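Local coordinates for protein 2-dehydro-3-deoxy-d-gluconate/2-dehydro-3-deoxy-phosphogluconate aldolase (Picrophilus torridus, PDB 4UXD) that is an aldolase of the dihydrodipicolinate synthetase family, built as a parallel beta/alpha barrel and assembled from four protein chains, at residues A[30-35]-A[62-67]. Residues are numbered along the deposited sequence; the frame is centred on the assembly and turned at random.
Sequences CPMITP and LFPMGS
Met-32 and Phe-63, the two residues with most surface buried here, meet first through their backbones: Met-32 N donates to Phe-63 O at 3.0 Å. One step earlier Phe-63 N donates to Cys-30 O, also at 3.0 Å, and this pair of bonds, with Cys-30 opposite Leu-62 and Pro-31 opposite Phe-63, identifies a parallel ladder. The bond to CB of Met-32 points toward 62-67; with CG beside the backbone N (chi1 -59°) and chi2 extended, SD is carried to 3.9 Å from Leu-62 CB and 4.1 Å from Pro-64 CB, and the side chain crosses both residues obliquely. Pro-31 and Phe-63 lie on one face of the sheet, Cys-30 and Leu-62 on the opposite one. CG of Phe-63 lies anti to its backbone N (chi1 173°), which brings the ring beside Pro-31 at an oblique tilt, with Phe-63 CD2 3.8 Å from Pro-31 CB.

Past the ladder two waters bridge the segments, whose end-to-end directions (30-34 against 62-65) are 41° apart. One donates to Met-32 O and Phe-63 O and accepts from Gly-66 N; the other donates to Met-32 O and Thr-34 OG1, and its oxygen accepts from Met-65 N at 2.7 Å. Met-32 O thus receives two water bonds. Thr-34 OG1 itself bonds to Gly-69 O, while Met-65 CE lies 3.9 Å from Thr-34 OG1.

Strands 27-31 and 61-63 are joined by helix 44-56 in a right-handed beta-alpha-beta crossover, as expected of a TIM barrel. Lys-182, from strand 178-183, makes a cation-pi contact with Phe-63, and Phe-82 of helix 76-88 packs against Thr-34, Pro-64 and Met-65.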
# COMPACT_ATOMS: atom_id res chain seq x y z
N CYS A 30 13.44 10.66 -25.75
CA CYS A 30 12.73 9.40 -25.99
C CYS A 30 13.30 8.24 -25.17
O CYS A 30 14.43 7.80 -25.39
CB CYS A 30 12.76 9.01 -27.45
SG CYS A 30 12.03 7.36 -27.71
N PRO A 31 12.51 7.71 -24.22
CA PRO A 31 12.96 6.47 -23.59
C PRO A 31 12.69 5.32 -24.56
O PRO A 31 11.56 4.82 -24.67
CB PRO A 31 12.13 6.39 -22.32
CG PRO A 31 10.85 7.07 -22.66
CD PRO A 31 11.16 8.08 -23.78
N MET A 32 13.74 4.95 -25.30
CA MET A 32 13.62 4.03 -26.42
C MET A 32 13.14 2.65 -26.02
O MET A 32 13.62 2.08 -25.03
CB MET A 32 14.96 3.88 -27.14
CG MET A 32 15.54 5.17 -27.69
SD MET A 32 17.16 4.91 -28.45
CE MET A 32 16.70 3.82 -29.80
N ILE A 33 12.20 2.09 -26.78
CA ILE A 33 11.98 0.66 -26.71
C ILE A 33 13.20 -0.03 -27.29
O ILE A 33 13.94 0.55 -28.09
CB ILE A 33 10.72 0.20 -27.46
CG1 ILE A 33 10.79 0.62 -28.93
CG2 ILE A 33 9.47 0.76 -26.79
CD1 ILE A 33 9.75 -0.03 -29.80
N THR A 34 13.40 -1.27 -26.91
CA THR A 34 14.40 -2.12 -27.55
C THR A 34 13.70 -3.09 -28.52
O THR A 34 13.22 -4.14 -28.09
CB THR A 34 15.17 -2.91 -26.49
OG1 THR A 34 15.58 -2.02 -25.45
CG2 THR A 34 16.38 -3.60 -27.09
N PRO A 35 13.64 -2.74 -29.83
CA PRO A 35 12.88 -3.59 -30.77
C PRO A 35 13.37 -5.04 -30.79
O PRO A 35 14.57 -5.27 -30.71
CB PRO A 35 13.12 -2.91 -32.12
CG PRO A 35 13.43 -1.50 -31.79
CD PRO A 35 14.22 -1.57 -30.51
N LEU A 62 18.19 10.66 -27.18
CA LEU A 62 17.90 9.25 -27.19
C LEU A 62 18.32 8.70 -25.85
O LEU A 62 19.44 8.95 -25.37
CB LEU A 62 18.64 8.52 -28.31
CG LEU A 62 18.58 9.10 -29.72
CD1 LEU A 62 19.09 8.06 -30.72
CD2 LEU A 62 17.18 9.58 -30.06
N PHE A 63 17.39 7.94 -25.27
CA PHE A 63 17.58 7.30 -23.98
C PHE A 63 17.38 5.80 -24.15
O PHE A 63 16.32 5.27 -23.87
CB PHE A 63 16.59 7.88 -22.95
CG PHE A 63 16.59 7.18 -21.62
CD1 PHE A 63 17.66 6.37 -21.23
CD2 PHE A 63 15.51 7.32 -20.76
CE1 PHE A 63 17.65 5.74 -20.01
CE2 PHE A 63 15.51 6.69 -19.54
CZ PHE A 63 16.58 5.90 -19.16
N PRO A 64 18.43 5.11 -24.60
CA PRO A 64 18.33 3.65 -24.70
C PRO A 64 18.43 2.96 -23.34
O PRO A 64 19.15 3.44 -22.46
CB PRO A 64 19.53 3.29 -25.59
CG PRO A 64 20.53 4.37 -25.31
CD PRO A 64 19.73 5.61 -25.08
N MET A 65 17.71 1.85 -23.20
CA MET A 65 17.75 0.99 -22.02
C MET A 65 17.26 1.71 -20.75
O MET A 65 17.84 1.59 -19.68
CB MET A 65 19.17 0.44 -21.81
CG MET A 65 19.58 -0.61 -22.85
SD MET A 65 18.61 -2.14 -22.75
CE MET A 65 19.17 -2.99 -24.23
N GLY A 66 16.17 2.46 -20.91
CA GLY A 66 15.39 2.90 -19.77
C GLY A 66 14.38 1.82 -19.43
O GLY A 66 14.50 0.68 -19.93
N SER A 67 13.40 2.17 -18.60
CA SER A 67 12.33 1.26 -18.21
C SER A 67 11.51 0.83 -19.43
O SER A 67 11.14 -0.33 -19.57
CB SER A 67 11.40 1.91 -17.18
OG SER A 67 12.08 2.20 -15.96
O HOH W 1 16.18 1.04 -25.25
O HOH W 2 14.51 3.35 -22.74